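Local coordinates for geranyltranstransferase (PDB 7LBJ), which synthesises octaprenyl diphosphate, a long-chain isoprenoid precursor, by Mg2+-dependent addition of isopentenyl diphosphate units to an allylic diphosphate, at the interface of chains A and B. Sequence-based numbering; all coordinates share one arbitrary frame. Chains: chain A/B, Geranyltranstransferase.

Helix 115-134 contributes to all three contacts: its first turns to contact 3, its second half to contact 1 and its last residue to contact 2. Helix 140-154 serves contacts 1 and 2, whose C-alpha centres lie about 13 Å apart. The C-alpha centre of contact 3 is about 18 Å from that of contact 1 and about 31 Å from that of contact 2. Like residues meet at the two-fold axis in contacts 1 and 2, whereas contact 3 brings in the aspartate-rich motif of the partner. The largely apolar, symmetric seam fits the homodimer usual for this prenyl synthase family and may couple its two active sites.

Contact 1: the interface of chains A and B. Residues chain A 127, 130-131; chain B 126, 130, 151, 154-155.
At the two-fold axis, helices 115-134 of the two chains lie side by side, nearly parallel and pointing the same way, in the middle of the interface. The apolar core is the A:Phe130–B:Phe130 pair. In each residue CG stands anti to the carbonyl carbon (chi1 -68° in chain A, -73° in chain B), so the side chains cross obliquely while their rings lie nearly parallel and displaced. Each CB sits over the centre of the opposite ring in a reciprocal CH-pi contact, with B:Phe130 CB 4.0 Å from the A:Phe130 centroid. The inner edges converge at the CD2 atoms of A:Phe130 and B:Phe130, 3.6 Å apart. Beside the rings, A:Thr127 turns its methyl CG2 towards B:Ala151, B:Gly155 and the CZ tip of B:Phe130. A:Gly131 CA takes the methyl CB of B:Ala151 at 3.5 Å.

The polar part belongs to the A:Thr127 hydroxyl. B:Gln126, fully extended, meets it at about a right angle; OG1 of A:Thr127 donates a hydrogen bond modelled at 2.4 Å, shorter than usual, to the amide oxygen OE1 of B:Gln126, from above the carbonyl plane. Water 1 links the same hydroxyl to the partner backbone, lying 2.7 Å from A:Thr127 OG1 and 2.7 Å from B:Ser154 O.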
# COMPACT_ATOMS: atom_id res chain seq x y z
N THR A 127 -3.29 -0.93 -2.23
CA THR A 127 -2.85 -2.27 -2.59
C THR A 127 -3.07 -2.53 -4.07
O THR A 127 -2.23 -3.14 -4.73
CB THR A 127 -3.57 -3.33 -1.75
OG1 THR A 127 -3.57 -2.93 -0.36
CG2 THR A 127 -2.87 -4.69 -1.91
N PHE A 130 -0.24 -1.27 -6.39
CA PHE A 130 0.91 -2.16 -6.50
C PHE A 130 0.56 -3.45 -7.24
O PHE A 130 1.35 -3.96 -8.03
CB PHE A 130 1.49 -2.45 -5.12
CG PHE A 130 2.11 -1.24 -4.49
CD1 PHE A 130 3.30 -0.73 -5.00
CD2 PHE A 130 1.50 -0.58 -3.43
CE1 PHE A 130 3.90 0.41 -4.44
CE2 PHE A 130 2.08 0.58 -2.86
CZ PHE A 130 3.26 1.07 -3.38
N GLY A 131 -0.64 -3.99 -6.97
CA GLY A 131 -1.04 -5.23 -7.65
C GLY A 131 -1.10 -5.07 -9.16
O GLY A 131 -0.66 -5.95 -9.91
N GLN B 126 2.33 -0.07 4.91
CA GLN B 126 1.91 -0.82 3.73
C GLN B 126 2.86 -0.56 2.56
O GLN B 126 3.31 -1.50 1.90
CB GLN B 126 0.46 -0.48 3.30
CG GLN B 126 0.12 -1.35 2.05
CD GLN B 126 -1.29 -1.19 1.41
OE1 GLN B 126 -1.56 -1.83 0.39
NE2 GLN B 126 -2.17 -0.40 2.01
N PHE B 130 5.70 -3.30 0.32
CA PHE B 130 5.90 -3.50 -1.12
C PHE B 130 7.29 -3.04 -1.57
O PHE B 130 7.92 -3.70 -2.41
CB PHE B 130 4.78 -2.78 -1.89
CG PHE B 130 3.46 -3.50 -1.78
CD1 PHE B 130 3.27 -4.70 -2.46
CD2 PHE B 130 2.46 -3.03 -0.94
CE1 PHE B 130 2.07 -5.41 -2.33
CE2 PHE B 130 1.24 -3.73 -0.82
CZ PHE B 130 1.05 -4.92 -1.51
N ALA B 151 0.02 -8.57 -2.93
CA ALA B 151 -1.04 -7.63 -3.29
C ALA B 151 -2.39 -8.34 -3.32
O ALA B 151 -3.38 -7.84 -2.77
CB ALA B 151 -0.75 -7.00 -4.64
N SER B 154 -3.66 -9.06 0.22
CA SER B 154 -3.76 -7.96 1.17
C SER B 154 -4.88 -6.98 0.85
O SER B 154 -5.25 -6.20 1.73
CB SER B 154 -2.44 -7.21 1.24
OG SER B 154 -1.39 -8.09 1.66
N GLY B 155 -5.39 -6.96 -0.37
CA GLY B 155 -6.31 -5.92 -0.82
C GLY B 155 -7.76 -6.29 -0.66
O GLY B 155 -8.14 -7.07 0.23
O HOH W 1 -3.78 -3.93 2.09

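Contact 2: the interface of chains A and B. Residues chain A 134, 140-141, 143-144, 147; chain B 134, 140-141, 143-144, 147.
Related by the two-fold axis, helices 140-154 of both chains cross obliquely, running in broadly the same sense, and form a contact without hydrogen bonds or salt bridges between the chains, apolar at its centre and edged by arginines whose heads are held by their own chain. A:Val144 and B:Val144 cross obliquely in the middle. In each, CG1 is anti to the backbone N (chi1 159° in chain A), which turns CG2 towards the axis, and the two CG2 methyls of A:Val144 and B:Val144 meet at 3.6 Å. The CG1 branches point outward, each to the partner arginine. A:Arg143 and B:Val144 cross at about a right angle, with the guanidinium tip NH1 of A:Arg143 3.3 Å from B:Val144 CG1.

Each arginine chain bends at chi3 (-97° in A:Arg143) and swings its head back to the end of its own helix 115-134. There A:Arg143 NH1 donates to A:Ala134 O at 2.9 Å, the acceptor lying in the guanidinium plane and the donor in the carbonyl plane. This bond fixes the rotation of the head, and the helix C-terminus probably suits its charge. Further along the helices, A:Leu147 and B:Leu147 reach tip to tip, CD1 of one 3.8 Å from CD1 of the other, while each Leu147 CB touches the Ala134 methyl of the partner chain. At the opposite end, the methyl CB of A:Ala140 lies 3.8 Å from B:Thr141 CG2.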
# COMPACT_ATOMS: atom_id res chain seq x y z
N ALA A 134 2.44 -5.21 -10.42
CA ALA A 134 3.00 -6.55 -10.34
C ALA A 134 2.37 -7.48 -11.39
O ALA A 134 3.02 -8.43 -11.84
CB ALA A 134 2.82 -7.12 -8.93
N ALA A 140 9.51 -8.79 -16.23
CA ALA A 140 9.58 -8.68 -14.78
C ALA A 140 10.52 -7.57 -14.34
O ALA A 140 10.24 -6.86 -13.37
CB ALA A 140 10.01 -10.03 -14.18
N THR A 141 11.65 -7.38 -15.05
CA THR A 141 12.59 -6.32 -14.65
C THR A 141 11.95 -4.95 -14.74
O THR A 141 12.20 -4.07 -13.91
CB THR A 141 13.86 -6.35 -15.52
OG1 THR A 141 13.50 -6.27 -16.91
CG2 THR A 141 14.68 -7.61 -15.26
N ARG A 143 8.58 -4.37 -14.49
CA ARG A 143 7.59 -4.24 -13.42
C ARG A 143 8.27 -3.93 -12.10
O ARG A 143 7.79 -3.09 -11.33
CB ARG A 143 6.76 -5.52 -13.28
CG ARG A 143 5.76 -5.75 -14.41
CD ARG A 143 5.04 -7.09 -14.17
NE ARG A 143 5.64 -8.18 -14.94
CZ ARG A 143 5.25 -9.45 -14.87
NH1 ARG A 143 4.35 -9.85 -13.98
NH2 ARG A 143 5.76 -10.33 -15.72
N VAL A 144 9.41 -4.59 -11.83
CA VAL A 144 10.13 -4.33 -10.58
C VAL A 144 10.61 -2.88 -10.53
O VAL A 144 10.50 -2.22 -9.49
CB VAL A 144 11.30 -5.32 -10.42
CG1 VAL A 144 12.36 -4.78 -9.47
CG2 VAL A 144 10.77 -6.66 -9.94
N LEU A 147 7.66 -0.72 -9.76
CA LEU A 147 7.23 -0.90 -8.38
C LEU A 147 8.19 -0.24 -7.40
O LEU A 147 7.74 0.37 -6.42
CB LEU A 147 7.11 -2.38 -8.04
CG LEU A 147 5.85 -3.08 -8.55
CD1 LEU A 147 6.15 -4.52 -8.94
CD2 LEU A 147 4.80 -3.06 -7.48
N ALA B 134 10.21 -5.24 -3.59
CA ALA B 134 10.69 -4.76 -4.88
C ALA B 134 12.21 -4.54 -4.88
O ALA B 134 12.86 -4.69 -5.92
CB ALA B 134 9.96 -3.46 -5.25
N ALA B 140 14.32 -10.78 -10.40
CA ALA B 140 13.12 -9.97 -10.61
C ALA B 140 11.87 -10.84 -10.79
O ALA B 140 10.78 -10.46 -10.33
CB ALA B 140 13.30 -9.06 -11.82
N THR B 141 11.99 -11.99 -11.46
CA THR B 141 10.81 -12.84 -11.62
C THR B 141 10.30 -13.32 -10.27
O THR B 141 9.08 -13.42 -10.06
CB THR B 141 11.10 -14.04 -12.53
OG1 THR B 141 12.22 -14.78 -12.02
CG2 THR B 141 11.35 -13.61 -13.97
N ARG B 143 10.83 -11.69 -7.32
CA ARG B 143 10.25 -10.53 -6.65
C ARG B 143 8.84 -10.26 -7.14
O ARG B 143 7.93 -10.00 -6.34
CB ARG B 143 11.13 -9.29 -6.86
CG ARG B 143 12.42 -9.32 -6.03
CD ARG B 143 13.25 -8.08 -6.27
NE ARG B 143 14.16 -8.27 -7.38
CZ ARG B 143 14.88 -7.30 -7.92
NH1 ARG B 143 14.75 -6.04 -7.54
NH2 ARG B 143 15.76 -7.61 -8.88
N VAL B 144 8.63 -10.33 -8.45
CA VAL B 144 7.29 -10.07 -9.00
C VAL B 144 6.29 -11.11 -8.50
O VAL B 144 5.15 -10.77 -8.16
CB VAL B 144 7.37 -10.03 -10.53
CG1 VAL B 144 6.00 -10.24 -11.15
CG2 VAL B 144 7.94 -8.70 -10.95
N LEU B 147 5.44 -10.18 -4.98
CA LEU B 147 4.64 -8.96 -4.95
C LEU B 147 3.21 -9.23 -5.41
O LEU B 147 2.25 -8.69 -4.85
CB LEU B 147 5.28 -7.91 -5.85
CG LEU B 147 6.55 -7.32 -5.25
CD1 LEU B 147 7.51 -6.92 -6.36
CD2 LEU B 147 6.16 -6.13 -4.42

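Contact 3: the interface of chains A and B. Residues chain A 115-116, 119-120; chain B 96-97, 167.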
# COMPACT_ATOMS: atom_id res chain seq x y z
N GLU A 115 -16.53 6.68 8.01
CA GLU A 115 -15.07 6.76 8.14
C GLU A 115 -14.41 5.40 7.98
O GLU A 115 -13.34 5.29 7.36
CB GLU A 115 -14.69 7.39 9.47
CG GLU A 115 -14.99 8.88 9.51
CD GLU A 115 -14.84 9.45 10.90
OE1 GLU A 115 -13.79 9.20 11.53
OE2 GLU A 115 -15.76 10.14 11.37
N ALA A 116 -15.01 4.34 8.54
CA ALA A 116 -14.36 3.02 8.44
C ALA A 116 -14.25 2.58 6.99
O ALA A 116 -13.21 2.07 6.56
CB ALA A 116 -15.14 1.98 9.26
N ILE A 119 -11.47 4.58 5.32
CA ILE A 119 -10.14 4.10 5.70
C ILE A 119 -9.78 2.86 4.88
O ILE A 119 -8.72 2.80 4.24
CB ILE A 119 -10.09 3.81 7.21
CG1 ILE A 119 -10.13 5.13 8.00
CG2 ILE A 119 -8.85 2.99 7.56
CD1 ILE A 119 -10.52 4.93 9.47
N LEU A 120 -10.69 1.88 4.86
CA LEU A 120 -10.42 0.63 4.17
C LEU A 120 -10.38 0.81 2.66
O LEU A 120 -9.60 0.14 1.97
CB LEU A 120 -11.48 -0.41 4.54
CG LEU A 120 -11.36 -0.92 5.97
CD1 LEU A 120 -12.53 -1.84 6.25
CD2 LEU A 120 -10.01 -1.64 6.17
N ALA B 96 -12.78 4.73 14.55
CA ALA B 96 -13.82 4.45 13.56
C ALA B 96 -13.94 2.96 13.27
O ALA B 96 -14.93 2.52 12.69
CB ALA B 96 -13.54 5.21 12.26
N MET B 97 -12.92 2.18 13.66
CA MET B 97 -12.89 0.75 13.42
C MET B 97 -13.21 0.04 14.73
O MET B 97 -14.32 0.19 15.24
CB MET B 97 -11.52 0.36 12.85
CG MET B 97 -11.15 1.10 11.56
SD MET B 97 -11.85 0.27 10.10
CE MET B 97 -10.74 -1.10 9.92
N ILE B 167 -16.85 -5.58 9.51
CA ILE B 167 -17.56 -4.38 9.94
C ILE B 167 -19.01 -4.39 9.46
O ILE B 167 -19.92 -4.00 10.20
CB ILE B 167 -16.80 -3.13 9.45
CG1 ILE B 167 -15.42 -3.08 10.10
CG2 ILE B 167 -17.58 -1.86 9.75
CD1 ILE B 167 -14.64 -1.87 9.74
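A:Ala116 is the apolar centre, its methyl CB pushed from the first turn of helix 115-134 against B:Ala96, B:Met97 and B:Ile167. The backbone carbonyl B:Ala96 O approaches A:Ala116 CB to 3.5 Å. B:Met97 SD lies 3.8 Å from A:Ala116 CB, and B:Ile167 CD1 comes from helix 159-168 to 3.9 Å from the same A:Ala116 CB. One turn on, A:Leu120 adds its branched tip. The B:Met97 chain bends at chi2 (-85°) and chi3 (-77°), carrying its thioether past A:Ala116 so that methyl CE lies 3.9 Å from A:Leu120 CD2, the two side chains crossing obliquely. The other branch, A:Leu120 CD1, meets B:Ile167 CD1 tip to tip at 4.1 Å.

Outward from this core, B:Ala96 packs its methyl against both A:Ile119 CD1 and CB of A:Glu115. B:Ala96 and B:Met97 sit inside the first aspartate-rich motif, DDLPAMD, which in this family binds Mg2+ and the allylic diphosphate, so the partner helix buttresses a catalytic segment and may help hold its shape. At the rim no hydrogen bond joins the chains: A:Glu115, extended beyond CG, lays its CB against B:Ala96 CB at 3.7 Å and keeps its carboxylate OE1 beside the same methyl.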